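Local atomic coordinates of insecticidal Delta-Endotoxin Cry8Ea1 (PDB entry 3EB7), a protein that acts as an insecticidal toxin against underground larvae of Holotrichia parallela, probably by forming pores in gut membranes like other three-domain Cry toxins. Residues I503-V515 / G525-L539. Numbering follows the deposited sequence.
Sequences IRYCSSVDFDLDV and GRFNKSAPNVGWQSL
Tyr-505 has CG between its backbone N and carbonyl carbon (chi1 77°), which carries its ring toward Phe-527 and Asn-528; Arg-526, with CG anti to the backbone N (-177°) and a bend at chi2, runs back across the neighbouring strand, where NH1 reaches Asp-512. The Tyr-505 hydroxyl donates to Asn-528 O at 2.7 Å, in the carbonyl plane and at the ring's edge, while Phe-527 CB lies over one face of the Phe-511 ring. Arg-526 NH1 forms a salt bridge with Asp-512 OD1 (2.9 Å), which lies in the guanidinium plane but is approached from above the carboxylate plane; one guanidinium face rests on the Phe-511 backbone N. Asn-568 ties both partners down, its O accepting from Arg-526 NH1 and its ND2 donating to Asp-512 OD2. Phe-511, Asp-512, Arg-526 and Phe-527 belong to the antiparallel beta hairpin 511-517/520-527 of the C-terminal, galactose-binding-like domain, whereas Tyr-505 is on strand 498-507; strand 520-527 is outermost in its sheet. Beyond Phe-527 regular strand pairing ends. Asp-510 OD2 takes Lys-529 N on its anti lone pair (2.8 Å), and Ser-530 is bonded twice to the Ser-507 backbone: its N donates to Ser-507 O at 2.8 Å, and its OG, also bonded to Asn-543 O, accepts from Ser-507 N at 3.0 Å.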
ATOM      1  N   ILE A 503     -16.804   2.763  12.451  1.00 24.56           N
ATOM      2  CA  ILE A 503     -15.427   2.529  12.796  1.00 24.02           C
ATOM      3  C   ILE A 503     -15.113   1.074  12.541  1.00 23.78           C
ATOM      4  O   ILE A 503     -15.807   0.210  13.033  1.00 24.24           O
ATOM      5  CB  ILE A 503     -15.144   2.898  14.287  1.00 24.37           C
ATOM      6  CG1 ILE A 503     -15.346   4.398  14.540  1.00 23.54           C
ATOM      7  CG2 ILE A 503     -13.718   2.557  14.680  1.00 23.55           C
ATOM      8  CD1 ILE A 503     -16.560   4.694  15.299  1.00 26.46           C
ATOM      9  N   ARG A 504     -14.071   0.804  11.760  1.00 23.40           N
ATOM     10  CA  ARG A 504     -13.642  -0.570  11.509  1.00 23.06           C
ATOM     11  C   ARG A 504     -12.723  -1.032  12.648  1.00 21.50           C
ATOM     12  O   ARG A 504     -11.740  -0.362  12.983  1.00 19.58           O
ATOM     13  CB  ARG A 504     -12.948  -0.682  10.141  1.00 22.89           C
ATOM     14  CG  ARG A 504     -12.773  -2.118   9.644  1.00 25.69           C
ATOM     15  CD  ARG A 504     -12.483  -2.159   8.100  1.00 25.94           C
ATOM     16  NE  ARG A 504     -12.278  -3.536   7.641  1.00 32.11           N
ATOM     17  CZ  ARG A 504     -11.223  -3.968   6.955  1.00 36.00           C
ATOM     18  NH1 ARG A 504     -10.251  -3.122   6.590  1.00 38.16           N
ATOM     19  NH2 ARG A 504     -11.140  -5.255   6.618  1.00 37.85           N
ATOM     20  N   TYR A 505     -13.063  -2.164  13.262  1.00 20.02           N
ATOM     21  CA  TYR A 505     -12.312  -2.639  14.418  1.00 19.62           C
ATOM     22  C   TYR A 505     -12.235  -4.155  14.495  1.00 19.58           C
ATOM     23  O   TYR A 505     -12.930  -4.852  13.810  1.00 20.17           O
ATOM     24  CB  TYR A 505     -12.905  -2.091  15.718  1.00 18.89           C
ATOM     25  CG  TYR A 505     -14.174  -2.815  16.143  1.00 19.20           C
ATOM     26  CD1 TYR A 505     -15.413  -2.416  15.657  1.00 18.79           C
ATOM     27  CD2 TYR A 505     -14.122  -3.929  17.008  1.00 18.22           C
ATOM     28  CE1 TYR A 505     -16.585  -3.074  16.039  1.00 20.39           C
ATOM     29  CE2 TYR A 505     -15.280  -4.601  17.382  1.00 18.81           C
ATOM     30  CZ  TYR A 505     -16.507  -4.161  16.900  1.00 18.36           C
ATOM     31  OH  TYR A 505     -17.660  -4.812  17.256  1.00 20.66           O
ATOM     32  N   CYS A 506     -11.360  -4.644  15.354  1.00 20.20           N
ATOM     33  CA  CYS A 506     -11.327  -6.036  15.708  1.00 20.02           C
ATOM     34  C   CYS A 506     -11.055  -6.065  17.225  1.00 20.33           C
ATOM     35  O   CYS A 506     -10.149  -5.347  17.707  1.00 20.26           O
ATOM     36  CB  CYS A 506     -10.227  -6.741  14.913  1.00 19.41           C
ATOM     37  SG  CYS A 506      -9.942  -8.465  15.408  1.00 21.38           S
ATOM     38  N   SER A 507     -11.828  -6.856  17.982  1.00 20.17           N
ATOM     39  CA  SER A 507     -11.530  -7.054  19.424  1.00 20.60           C
ATOM     40  C   SER A 507     -11.837  -8.451  19.918  1.00 20.64           C
ATOM     41  O   SER A 507     -12.668  -9.133  19.345  1.00 20.92           O
ATOM     42  CB  SER A 507     -12.285  -6.066  20.292  1.00 20.47           C
ATOM     43  OG  SER A 507     -13.673  -6.226  20.110  1.00 22.14           O
ATOM     44  N   SER A 508     -11.127  -8.864  20.969  1.00 20.94           N
ATOM     45  CA  SER A 508     -11.411 -10.080  21.719  1.00 21.03           C
ATOM     46  C   SER A 508     -12.396  -9.799  22.876  1.00 21.00           C
ATOM     47  O   SER A 508     -12.759 -10.712  23.606  1.00 21.08           O
ATOM     48  CB  SER A 508     -10.109 -10.655  22.287  1.00 21.17           C
ATOM     49  OG  SER A 508      -9.420  -9.662  23.044  1.00 20.38           O
ATOM     50  N   VAL A 509     -12.823  -8.541  23.033  1.00 20.80           N
ATOM     51  CA  VAL A 509     -13.680  -8.115  24.150  1.00 20.42           C
ATOM     52  C   VAL A 509     -14.808  -7.199  23.679  1.00 21.33           C
ATOM     53  O   VAL A 509     -14.687  -6.604  22.614  1.00 21.64           O
ATOM     54  CB  VAL A 509     -12.873  -7.397  25.282  1.00 19.84           C
ATOM     55  CG1 VAL A 509     -11.943  -8.360  25.939  1.00 18.03           C
ATOM     56  CG2 VAL A 509     -12.149  -6.121  24.772  1.00 16.29           C
ATOM     57  N   ASP A 510     -15.902  -7.112  24.448  1.00 21.91           N
ATOM     58  CA  ASP A 510     -16.944  -6.098  24.215  1.00 22.68           C
ATOM     59  C   ASP A 510     -16.438  -4.821  24.919  1.00 22.45           C
ATOM     60  O   ASP A 510     -15.720  -4.935  25.893  1.00 22.25           O
ATOM     61  CB  ASP A 510     -18.322  -6.470  24.817  1.00 22.97           C
ATOM     62  CG  ASP A 510     -18.794  -7.908  24.498  1.00 26.66           C
ATOM     63  OD1 ASP A 510     -19.370  -8.566  25.431  1.00 31.62           O
ATOM     64  OD2 ASP A 510     -18.633  -8.397  23.349  1.00 27.00           O
ATOM     65  N   PHE A 511     -16.837  -3.621  24.455  1.00 22.35           N
ATOM     66  CA  PHE A 511     -16.273  -2.357  24.936  1.00 22.04           C
ATOM     67  C   PHE A 511     -17.202  -1.196  24.628  1.00 23.07           C
ATOM     68  O   PHE A 511     -18.019  -1.244  23.708  1.00 22.97           O
ATOM     69  CB  PHE A 511     -14.879  -2.065  24.298  1.00 22.07           C
ATOM     70  CG  PHE A 511     -14.901  -1.987  22.795  1.00 22.86           C
ATOM     71  CD1 PHE A 511     -14.874  -0.761  22.146  1.00 24.23           C
ATOM     72  CD2 PHE A 511     -15.018  -3.157  22.009  1.00 22.64           C
ATOM     73  CE1 PHE A 511     -14.948  -0.703  20.729  1.00 22.86           C
ATOM     74  CE2 PHE A 511     -15.079  -3.098  20.633  1.00 20.82           C
ATOM     75  CZ  PHE A 511     -15.055  -1.863  19.997  1.00 21.99           C
ATOM     76  N   ASP A 512     -17.051  -0.140  25.415  1.00 23.73           N
ATOM     77  CA  ASP A 512     -17.677   1.141  25.177  1.00 25.11           C
ATOM     78  C   ASP A 512     -16.823   1.995  24.182  1.00 24.78           C
ATOM     79  O   ASP A 512     -15.619   2.108  24.331  1.00 24.50           O
ATOM     80  CB  ASP A 512     -17.815   1.864  26.530  1.00 25.31           C
ATOM     81  CG  ASP A 512     -18.980   1.322  27.395  1.00 29.81           C
ATOM     82  OD1 ASP A 512     -19.753   0.446  26.928  1.00 34.16           O
ATOM     83  OD2 ASP A 512     -19.148   1.812  28.547  1.00 32.10           O
ATOM     84  N   LEU A 513     -17.452   2.584  23.175  1.00 24.70           N
ATOM     85  CA  LEU A 513     -16.745   3.427  22.232  1.00 25.16           C
ATOM     86  C   LEU A 513     -17.467   4.751  22.109  1.00 25.43           C
ATOM     87  O   LEU A 513     -18.664   4.780  21.966  1.00 25.66           O
ATOM     88  CB  LEU A 513     -16.631   2.765  20.841  1.00 24.75           C
ATOM     89  CG  LEU A 513     -15.788   3.522  19.787  1.00 23.68           C
ATOM     90  CD1 LEU A 513     -15.137   2.557  18.802  1.00 23.01           C
ATOM     91  CD2 LEU A 513     -16.587   4.626  19.047  1.00 23.13           C
ATOM     92  N   ASP A 514     -16.740   5.853  22.174  1.00 25.68           N
ATOM     93  CA  ASP A 514     -17.310   7.077  21.655  1.00 26.34           C
ATOM     94  C   ASP A 514     -16.397   7.898  20.747  1.00 25.68           C
ATOM     95  O   ASP A 514     -15.159   7.766  20.749  1.00 25.21           O
ATOM     96  CB  ASP A 514     -17.853   7.928  22.762  1.00 27.73           C
ATOM     97  CG  ASP A 514     -16.924   8.016  23.882  1.00 31.36           C
ATOM     98  OD1 ASP A 514     -15.786   8.470  23.622  1.00 36.43           O
ATOM     99  OD2 ASP A 514     -17.318   7.623  25.006  1.00 35.44           O
ATOM    100  N   VAL A 515     -17.077   8.718  19.965  1.00 24.85           N
ATOM    101  CA  VAL A 515     -16.507   9.611  18.984  1.00 24.32           C
ATOM    102  C   VAL A 515     -16.601  11.020  19.551  1.00 24.19           C
ATOM    103  O   VAL A 515     -17.688  11.490  19.865  1.00 23.59           O
ATOM    104  CB  VAL A 515     -17.338   9.529  17.690  1.00 24.11           C
ATOM    105  CG1 VAL A 515     -16.705  10.368  16.575  1.00 22.71           C
ATOM    106  CG2 VAL A 515     -17.476   8.059  17.278  1.00 22.91           C
ATOM    107  N   GLY A 525     -21.546   4.230  22.378  1.00 23.57           N
ATOM    108  CA  GLY A 525     -22.237   2.956  22.324  1.00 23.08           C
ATOM    109  C   GLY A 525     -21.385   1.820  22.782  1.00 22.58           C
ATOM    110  O   GLY A 525     -20.195   1.986  22.975  1.00 23.13           O
ATOM    111  N   ARG A 526     -22.002   0.659  22.933  1.00 22.08           N
ATOM    112  CA  ARG A 526     -21.303  -0.554  23.268  1.00 22.45           C
ATOM    113  C   ARG A 526     -21.178  -1.419  22.030  1.00 22.57           C
ATOM    114  O   ARG A 526     -22.104  -1.481  21.225  1.00 22.69           O
ATOM    115  CB  ARG A 526     -22.044  -1.336  24.350  1.00 22.35           C
ATOM    116  CG  ARG A 526     -21.284  -2.584  24.764  1.00 23.40           C
ATOM    117  CD  ARG A 526     -21.294  -2.642  26.241  1.00 24.94           C
ATOM    118  NE  ARG A 526     -20.479  -3.723  26.793  1.00 24.29           N
ATOM    119  CZ  ARG A 526     -19.354  -3.499  27.446  1.00 21.51           C
ATOM    120  NH1 ARG A 526     -18.906  -2.258  27.560  1.00 20.40           N
ATOM    121  NH2 ARG A 526     -18.667  -4.501  27.945  1.00 22.70           N
ATOM    122  N   PHE A 527     -20.028  -2.087  21.877  1.00 22.56           N
ATOM    123  CA  PHE A 527     -19.808  -2.936  20.732  1.00 22.40           C
ATOM    124  C   PHE A 527     -19.271  -4.261  21.169  1.00 23.04           C
ATOM    125  O   PHE A 527     -18.646  -4.378  22.214  1.00 23.65           O
ATOM    126  CB  PHE A 527     -18.930  -2.214  19.696  1.00 22.23           C
ATOM    127  CG  PHE A 527     -19.543  -0.935  19.227  1.00 20.36           C
ATOM    128  CD1 PHE A 527     -19.278   0.268  19.902  1.00 18.61           C
ATOM    129  CD2 PHE A 527     -20.474  -0.952  18.178  1.00 17.41           C
ATOM    130  CE1 PHE A 527     -19.907   1.452  19.510  1.00 19.64           C
ATOM    131  CE2 PHE A 527     -21.113   0.208  17.792  1.00 18.93           C
ATOM    132  CZ  PHE A 527     -20.840   1.420  18.446  1.00 20.80           C
ATOM    133  N   ASN A 528     -19.563  -5.278  20.381  1.00 23.90           N
ATOM    134  CA  ASN A 528     -19.291  -6.639  20.782  1.00 24.24           C
ATOM    135  C   ASN A 528     -17.986  -7.151  20.204  1.00 24.09           C
ATOM    136  O   ASN A 528     -17.470  -6.621  19.227  1.00 24.10           O
ATOM    137  CB  ASN A 528     -20.460  -7.542  20.371  1.00 25.86           C
ATOM    138  CG  ASN A 528     -21.730  -7.299  21.211  1.00 25.66           C
ATOM    139  OD1 ASN A 528     -21.658  -6.927  22.376  1.00 27.57           O
ATOM    140  ND2 ASN A 528     -22.880  -7.569  20.625  1.00 29.36           N
ATOM    141  N   LYS A 529     -17.448  -8.175  20.837  1.00 23.83           N
ATOM    142  CA  LYS A 529     -16.190  -8.741  20.442  1.00 24.09           C
ATOM    143  C   LYS A 529     -16.352  -9.451  19.100  1.00 23.57           C
ATOM    144  O   LYS A 529     -17.438  -9.921  18.785  1.00 23.48           O
ATOM    145  CB  LYS A 529     -15.664  -9.693  21.520  1.00 23.78           C
ATOM    146  CG  LYS A 529     -16.379 -11.002  21.664  1.00 26.75           C
ATOM    147  CD  LYS A 529     -15.654 -11.843  22.724  1.00 30.35           C
ATOM    148  CE  LYS A 529     -15.879 -13.312  22.497  1.00 36.30           C
ATOM    149  NZ  LYS A 529     -14.786 -14.178  23.080  1.00 39.11           N
ATOM    150  N   SER A 530     -15.267  -9.547  18.346  1.00 22.93           N
ATOM    151  CA  SER A 530     -15.339  -9.964  16.949  1.00 23.60           C
ATOM    152  C   SER A 530     -14.350 -11.087  16.716  1.00 24.04           C
ATOM    153  O   SER A 530     -14.265 -11.631  15.610  1.00 24.17           O
ATOM    154  CB  SER A 530     -14.980  -8.783  16.042  1.00 23.17           C
ATOM    155  OG  SER A 530     -13.605  -8.515  16.208  1.00 20.09           O
ATOM    156  N   ALA A 531     -13.577 -11.412  17.754  1.00 24.87           N
ATOM    157  CA  ALA A 531     -12.486 -12.356  17.591  1.00 25.44           C
ATOM    158  C   ALA A 531     -12.285 -13.127  18.868  1.00 26.29           C
ATOM    159  O   ALA A 531     -12.596 -12.618  19.931  1.00 26.33           O
ATOM    160  CB  ALA A 531     -11.204 -11.626  17.204  1.00 24.90           C
ATOM    161  N   PRO A 532     -11.742 -14.360  18.770  1.00 27.64           N
ATOM    162  CA  PRO A 532     -11.373 -15.019  20.039  1.00 28.25           C
ATOM    163  C   PRO A 532     -10.098 -14.399  20.630  1.00 28.64           C
ATOM    164  O   PRO A 532      -9.464 -13.544  19.992  1.00 29.15           O
ATOM    165  CB  PRO A 532     -11.158 -16.488  19.632  1.00 27.03           C
ATOM    166  CG  PRO A 532     -10.742 -16.415  18.175  1.00 27.04           C
ATOM    167  CD  PRO A 532     -11.443 -15.214  17.585  1.00 27.71           C
ATOM    168  N   ASN A 533      -9.756 -14.808  21.846  1.00 29.00           N
ATOM    169  CA  ASN A 533      -8.504 -14.422  22.481  1.00 29.86           C
ATOM    170  C   ASN A 533      -7.370 -15.248  21.876  1.00 29.46           C
ATOM    171  O   ASN A 533      -7.095 -16.354  22.337  1.00 30.13           O
ATOM    172  CB  ASN A 533      -8.605 -14.724  23.979  1.00 31.27           C
ATOM    173  CG  ASN A 533      -7.808 -13.765  24.843  1.00 32.90           C
ATOM    174  OD1 ASN A 533      -8.377 -13.103  25.709  1.00 37.32           O
ATOM    175  ND2 ASN A 533      -6.509 -13.681  24.616  1.00 33.50           N
ATOM    176  N   VAL A 534      -6.756 -14.738  20.806  1.00 27.99           N
ATOM    177  CA  VAL A 534      -5.660 -15.441  20.127  1.00 26.90           C
ATOM    178  C   VAL A 534      -4.606 -14.401  19.810  1.00 25.58           C
ATOM    179  O   VAL A 534      -4.892 -13.202  19.878  1.00 24.26           O
ATOM    180  CB  VAL A 534      -6.113 -16.164  18.813  1.00 27.03           C
ATOM    181  CG1 VAL A 534      -6.753 -17.491  19.117  1.00 28.35           C
ATOM    182  CG2 VAL A 534      -7.075 -15.278  17.963  1.00 27.51           C
ATOM    183  N   GLY A 535      -3.387 -14.849  19.523  1.00 24.25           N
ATOM    184  CA  GLY A 535      -2.353 -13.945  19.005  1.00 24.06           C
ATOM    185  C   GLY A 535      -2.809 -13.305  17.692  1.00 23.82           C
ATOM    186  O   GLY A 535      -3.573 -13.910  16.909  1.00 23.73           O
ATOM    187  N   TRP A 536      -2.339 -12.085  17.454  1.00 22.65           N
ATOM    188  CA  TRP A 536      -2.689 -11.332  16.258  1.00 22.73           C
ATOM    189  C   TRP A 536      -2.487 -12.111  14.936  1.00 23.08           C
ATOM    190  O   TRP A 536      -3.172 -11.843  13.972  1.00 23.69           O
ATOM    191  CB  TRP A 536      -1.971  -9.959  16.240  1.00 21.16           C
ATOM    192  CG  TRP A 536      -0.513 -10.054  16.083  1.00 20.81           C
ATOM    193  CD1 TRP A 536       0.425 -10.002  17.080  1.00 20.51           C
ATOM    194  CD2 TRP A 536       0.223 -10.194  14.841  1.00 21.64           C
ATOM    195  NE1 TRP A 536       1.682 -10.149  16.549  1.00 21.19           N
ATOM    196  CE2 TRP A 536       1.594 -10.258  15.180  1.00 20.42           C
ATOM    197  CE3 TRP A 536      -0.151 -10.311  13.480  1.00 19.23           C
ATOM    198  CZ2 TRP A 536       2.607 -10.438  14.205  1.00 21.71           C
ATOM    199  CZ3 TRP A 536       0.853 -10.496  12.515  1.00 20.19           C
ATOM    200  CH2 TRP A 536       2.216 -10.563  12.884  1.00 20.60           C
ATOM    201  N   GLN A 537      -1.574 -13.082  14.905  1.00 24.07           N
ATOM    202  CA  GLN A 537      -1.239 -13.816  13.686  1.00 24.54           C
ATOM    203  C   GLN A 537      -2.388 -14.683  13.254  1.00 24.78           C
ATOM    204  O   GLN A 537      -2.533 -14.992  12.065  1.00 25.45           O
ATOM    205  CB  GLN A 537      -0.022 -14.692  13.907  1.00 25.52           C
ATOM    206  CG  GLN A 537       1.292 -13.943  14.247  1.00 27.18           C
ATOM    207  CD  GLN A 537       1.509 -13.736  15.774  1.00 33.58           C
ATOM    208  OE1 GLN A 537       0.577 -13.904  16.603  1.00 29.76           O
ATOM    209  NE2 GLN A 537       2.758 -13.367  16.145  1.00 32.02           N
ATOM    210  N   SER A 538      -3.237 -15.038  14.212  1.00 24.20           N
ATOM    211  CA  SER A 538      -4.413 -15.851  13.938  1.00 23.94           C
ATOM    212  C   SER A 538      -5.641 -15.042  13.492  1.00 23.70           C
ATOM    213  O   SER A 538      -6.647 -15.623  13.086  1.00 23.66           O
ATOM    214  CB  SER A 538      -4.742 -16.754  15.147  1.00 24.04           C
ATOM    215  OG  SER A 538      -3.586 -17.478  15.547  1.00 24.15           O
ATOM    216  N   LEU A 539      -5.577 -13.718  13.541  1.00 23.17           N
ATOM    217  CA  LEU A 539      -6.756 -12.935  13.121  1.00 24.04           C
ATOM    218  C   LEU A 539      -6.985 -13.097  11.629  1.00 23.78           C
ATOM    219  O   LEU A 539      -6.050 -13.160  10.872  1.00 24.68           O
ATOM    220  CB  LEU A 539      -6.651 -11.451  13.501  1.00 22.77           C
ATOM    221  CG  LEU A 539      -6.411 -11.189  14.985  1.00 24.30           C
ATOM    222  CD1 LEU A 539      -6.359  -9.675  15.335  1.00 22.77           C
ATOM    223  CD2 LEU A 539      -7.442 -11.940  15.870  1.00 28.28           C
TER